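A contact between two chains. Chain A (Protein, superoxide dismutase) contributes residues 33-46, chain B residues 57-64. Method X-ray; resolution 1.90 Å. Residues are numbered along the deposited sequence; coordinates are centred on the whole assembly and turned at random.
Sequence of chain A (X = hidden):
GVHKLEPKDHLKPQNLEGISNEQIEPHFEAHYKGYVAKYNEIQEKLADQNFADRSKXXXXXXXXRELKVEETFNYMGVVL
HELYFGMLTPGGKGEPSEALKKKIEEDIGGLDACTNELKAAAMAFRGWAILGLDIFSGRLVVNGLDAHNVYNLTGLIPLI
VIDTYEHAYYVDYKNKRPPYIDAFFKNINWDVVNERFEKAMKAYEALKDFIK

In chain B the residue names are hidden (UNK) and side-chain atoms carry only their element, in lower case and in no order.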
# COMPACT_ATOMS: atom_id res chain seq x y z
N LYS A 33 -8.43 11.12 -19.07
CA LYS A 33 -7.55 11.13 -20.23
C LYS A 33 -6.08 11.04 -19.85
O LYS A 33 -5.27 10.54 -20.63
CB LYS A 33 -7.85 12.36 -21.10
CG LYS A 33 -9.24 12.31 -21.70
CD LYS A 33 -9.46 13.38 -22.75
CE LYS A 33 -10.82 13.20 -23.41
NZ LYS A 33 -11.02 14.17 -24.51
N GLY A 34 -5.76 11.46 -18.63
CA GLY A 34 -4.39 11.39 -18.15
C GLY A 34 -3.95 9.95 -17.94
O GLY A 34 -2.80 9.59 -18.20
N TYR A 35 -4.89 9.11 -17.48
CA TYR A 35 -4.61 7.70 -17.26
C TYR A 35 -4.40 6.99 -18.59
O TYR A 35 -3.57 6.09 -18.70
CB TYR A 35 -5.75 7.03 -16.49
CG TYR A 35 -5.97 7.59 -15.11
CD1 TYR A 35 -4.91 7.70 -14.21
CD2 TYR A 35 -7.22 8.04 -14.70
CE1 TYR A 35 -5.09 8.25 -12.94
CE2 TYR A 35 -7.42 8.59 -13.44
CZ TYR A 35 -6.34 8.69 -12.56
OH TYR A 35 -6.53 9.21 -11.29
N VAL A 36 -5.16 7.41 -19.60
CA VAL A 36 -5.04 6.82 -20.94
C VAL A 36 -3.65 7.14 -21.50
O VAL A 36 -2.94 6.25 -21.99
CB VAL A 36 -6.15 7.35 -21.90
CG1 VAL A 36 -5.91 6.86 -23.32
CG2 VAL A 36 -7.52 6.90 -21.41
N ALA A 37 -3.25 8.40 -21.38
CA ALA A 37 -1.95 8.84 -21.88
C ALA A 37 -0.79 8.11 -21.20
O ALA A 37 0.14 7.66 -21.87
CB ALA A 37 -1.81 10.35 -21.69
N LYS A 38 -0.84 8.00 -19.88
CA LYS A 38 0.22 7.33 -19.14
C LYS A 38 0.28 5.83 -19.40
O LYS A 38 1.36 5.25 -19.46
CB LYS A 38 0.11 7.64 -17.65
CG LYS A 38 0.72 8.98 -17.29
CD LYS A 38 2.20 9.00 -17.62
CE LYS A 38 2.81 10.34 -17.33
NZ LYS A 38 4.28 10.28 -17.48
N TYR A 39 -0.89 5.21 -19.57
CA TYR A 39 -0.94 3.78 -19.86
C TYR A 39 -0.21 3.55 -21.18
O TYR A 39 0.60 2.62 -21.30
CB TYR A 39 -2.39 3.30 -19.98
CG TYR A 39 -2.53 1.88 -20.47
CD1 TYR A 39 -2.46 0.80 -19.58
CD2 TYR A 39 -2.72 1.61 -21.82
CE1 TYR A 39 -2.57 -0.51 -20.04
CE2 TYR A 39 -2.83 0.31 -22.29
CZ TYR A 39 -2.75 -0.75 -21.40
OH TYR A 39 -2.84 -2.04 -21.87
N ASN A 40 -0.45 4.43 -22.14
CA ASN A 40 0.19 4.33 -23.45
C ASN A 40 1.71 4.46 -23.38
O ASN A 40 2.43 3.72 -24.05
CB ASN A 40 -0.41 5.36 -24.42
CG ASN A 40 -1.80 4.98 -24.89
OD1 ASN A 40 -2.28 3.87 -24.65
ND2 ASN A 40 -2.47 5.91 -25.55
N GLU A 41 2.19 5.37 -22.53
CA GLU A 41 3.62 5.57 -22.35
C GLU A 41 4.24 4.30 -21.79
O GLU A 41 5.30 3.85 -22.24
CB GLU A 41 3.88 6.73 -21.39
CG GLU A 41 5.36 6.95 -21.09
CD GLU A 41 5.62 8.03 -20.05
OE1 GLU A 41 6.71 8.04 -19.44
OE2 GLU A 41 4.74 8.89 -19.84
N ILE A 42 3.58 3.74 -20.78
CA ILE A 42 4.04 2.51 -20.14
C ILE A 42 4.11 1.37 -21.16
O ILE A 42 5.10 0.63 -21.19
CB ILE A 42 3.12 2.15 -18.95
CG1 ILE A 42 3.33 3.17 -17.82
CG2 ILE A 42 3.37 0.73 -18.47
CD1 ILE A 42 2.33 3.07 -16.68
N GLN A 43 3.13 1.29 -22.05
CA GLN A 43 3.11 0.25 -23.08
C GLN A 43 4.31 0.36 -24.01
O GLN A 43 4.93 -0.64 -24.37
CB GLN A 43 1.81 0.27 -23.89
CG GLN A 43 0.57 -0.14 -23.11
CD GLN A 43 0.77 -1.41 -22.28
OE1 GLN A 43 0.64 -1.39 -21.06
NE2 GLN A 43 1.13 -2.49 -22.94
N GLU A 44 4.65 1.59 -24.39
CA GLU A 44 5.79 1.83 -25.27
C GLU A 44 7.09 1.42 -24.60
O GLU A 44 7.92 0.74 -25.21
CB GLU A 44 5.87 3.31 -25.65
CG GLU A 44 4.69 3.83 -26.44
CD GLU A 44 4.84 5.30 -26.76
OE1 GLU A 44 5.20 6.07 -25.84
OE2 GLU A 44 4.61 5.70 -27.93
N LYS A 45 7.26 1.81 -23.34
CA LYS A 45 8.47 1.49 -22.60
C LYS A 45 8.59 0.01 -22.28
O LYS A 45 9.68 -0.55 -22.28
CB LYS A 45 8.56 2.34 -21.34
CG LYS A 45 8.83 3.79 -21.68
CD LYS A 45 8.86 4.70 -20.47
CE LYS A 45 9.27 6.11 -20.90
NZ LYS A 45 9.27 7.08 -19.79
N LEU A 46 7.44 -0.63 -22.07
CA LEU A 46 7.40 -2.05 -21.77
C LEU A 46 7.78 -2.84 -23.04
O LEU A 46 8.35 -3.93 -22.95
CB LEU A 46 5.98 -2.41 -21.31
CG LEU A 46 5.76 -3.27 -20.07
CD1 LEU A 46 6.89 -3.18 -19.07
CD2 LEU A 46 4.44 -2.85 -19.43
N UNK B 57 8.42 14.74 -13.97
CA UNK B 57 7.84 14.22 -12.74
C UNK B 57 6.31 14.17 -12.85
O UNK B 57 5.66 15.18 -13.16
c UNK B 57 8.27 15.07 -11.55
N UNK B 58 5.75 12.99 -12.62
CA UNK B 58 4.31 12.77 -12.73
C UNK B 58 3.92 11.66 -11.76
O UNK B 58 4.62 10.65 -11.64
n UNK B 58 1.81 13.22 -14.84
c UNK B 58 3.98 12.38 -14.17
o UNK B 58 1.97 11.10 -14.15
c UNK B 58 2.50 12.18 -14.39
N UNK B 59 2.79 11.85 -11.07
CA UNK B 59 2.32 10.88 -10.08
C UNK B 59 1.72 9.59 -10.62
O UNK B 59 1.53 8.64 -9.86
c UNK B 59 1.33 11.54 -9.11
c UNK B 59 -1.05 12.28 -8.70
c UNK B 59 0.02 12.00 -9.73
o UNK B 59 -2.24 12.24 -9.01
n UNK B 59 -0.65 12.57 -7.47
N UNK B 60 1.36 9.55 -11.90
CA UNK B 60 0.79 8.35 -12.51
C UNK B 60 1.91 7.40 -12.89
O UNK B 60 1.77 6.18 -12.77
c UNK B 60 -1.29 9.49 -13.38
c UNK B 60 -0.04 8.71 -13.74
n UNK B 60 -1.65 9.48 -12.11
o UNK B 60 -1.93 10.08 -14.24
N UNK B 61 3.00 7.98 -13.36
CA UNK B 61 4.21 7.26 -13.74
C UNK B 61 5.25 8.23 -14.27
O UNK B 61 4.93 9.12 -15.06
c UNK B 61 5.95 6.09 -16.38
c UNK B 61 7.80 4.61 -15.99
c UNK B 61 7.13 4.04 -14.93
c UNK B 61 3.96 6.18 -14.81
o UNK B 61 9.08 4.21 -16.27
c UNK B 61 5.85 4.51 -14.59
c UNK B 61 5.25 5.55 -15.30
c UNK B 61 7.23 5.63 -16.72
N UNK B 62 6.49 8.05 -13.82
CA UNK B 62 7.64 8.83 -14.27
C UNK B 62 8.87 8.15 -13.67
O UNK B 62 8.80 7.59 -12.57
c UNK B 62 7.54 10.30 -13.83
o UNK B 62 7.40 10.43 -12.43
N UNK B 63 9.97 8.13 -14.41
CA UNK B 63 11.19 7.50 -13.92
C UNK B 63 11.57 8.07 -12.56
O UNK B 63 11.91 7.32 -11.64
c UNK B 63 12.34 6.66 -16.06
c UNK B 63 11.26 6.93 -17.08
o UNK B 63 11.14 8.08 -17.54
c UNK B 63 12.35 7.66 -14.90
o UNK B 63 10.52 5.99 -17.44
N UNK B 64 11.46 9.39 -12.41
CA UNK B 64 11.79 10.05 -11.16
C UNK B 64 10.96 9.50 -9.99
O UNK B 64 11.50 9.18 -8.92
c UNK B 64 12.25 13.63 -7.56
c UNK B 64 13.11 12.49 -9.49
c UNK B 64 11.58 11.56 -11.27
c UNK B 64 10.97 13.46 -8.03
c UNK B 64 13.33 13.15 -8.29
c UNK B 64 11.82 12.30 -9.98
o UNK B 64 12.45 14.24 -6.34
c UNK B 64 10.75 12.80 -9.23
O HOH W 1 -3.73 9.97 -10.57

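Position 57 carries a single side-chain carbon, which points away from the helix of chain A and touches nothing there: Ala B57.

Position 58 has two carbons, the second bearing one oxygen and one nitrogen, a short amide whose oxygen lies near Lys A38. That makes it Asn B58, with OD1 3.4 Å from Lys A38 CE. Asn B58 OD1 also accepts a hydrogen bond from the backbone N of position 60 at 2.8 Å, and a weak one from the N of position 61 at 3.4 Å, bracing the turn.

Position 59 shows three carbons, the third with an oxygen and a nitrogen, the amide one methylene longer, with no direct contact to the helix: Gln B59.

At position 60 the short amide returns, two carbons ending in one oxygen and one nitrogen, its first carbon against Lys A38 and its nitrogen near the ring of Tyr A35: Asn B60. Asn B60 CB packs 3.6 Å from Lys A38 CG, and its ND2 approaches Tyr A35 CE1 at 3.7 Å. The same ND2 donates to water 1 at 2.6 Å, and that water is also hydrogen-bonded to Tyr A35 OH at 3.0 Å, bridging the chains.

Position 61 has one carbon leading into a six-carbon ring that bears an oxygen; Ile A42 lies over one ring face, while Lys A45 and Glu A41 sit at the edge. This is Tyr B61, its CG 4.0 Å from Ile A42 CG1. The backbone takes part too: Lys A38 NZ donates to Tyr B61 O at 2.8 Å.

Position 62 holds one carbon and one oxygen, with no real contact to chain A. Ser B62 is the N-cap of the following helix, and its OG donates to Asn B58 O at 2.9 Å.

Position 63 has three carbons, the third carrying two oxygens, a carboxylate facing the amine of Lys A45: Glu B63. Lys A45 NZ bonds its OE1 at 2.9 Å in a salt bridge, and Tyr B61 OH donates to that same OE1 at 2.6 Å.

Position 64 has one carbon leading into a six-carbon ring that bears one oxygen, out of reach of this helix: Tyr B64.

The rule is an aromatic ring with an aliphatic side chain over one face and charged groups at its edge. Glu A41 holds both lysines, its OE2 2.8 Å from Lys A38 NZ and its OE1 2.8 Å from Lys A45 NZ, while one amine reaches across to a carbonyl and the other to a carboxylate. Beside them Tyr B61 packs on Ile A42, and the water-bridged amide extends the contact to Tyr A35.

Chain B 57-64: ANQNYSEY
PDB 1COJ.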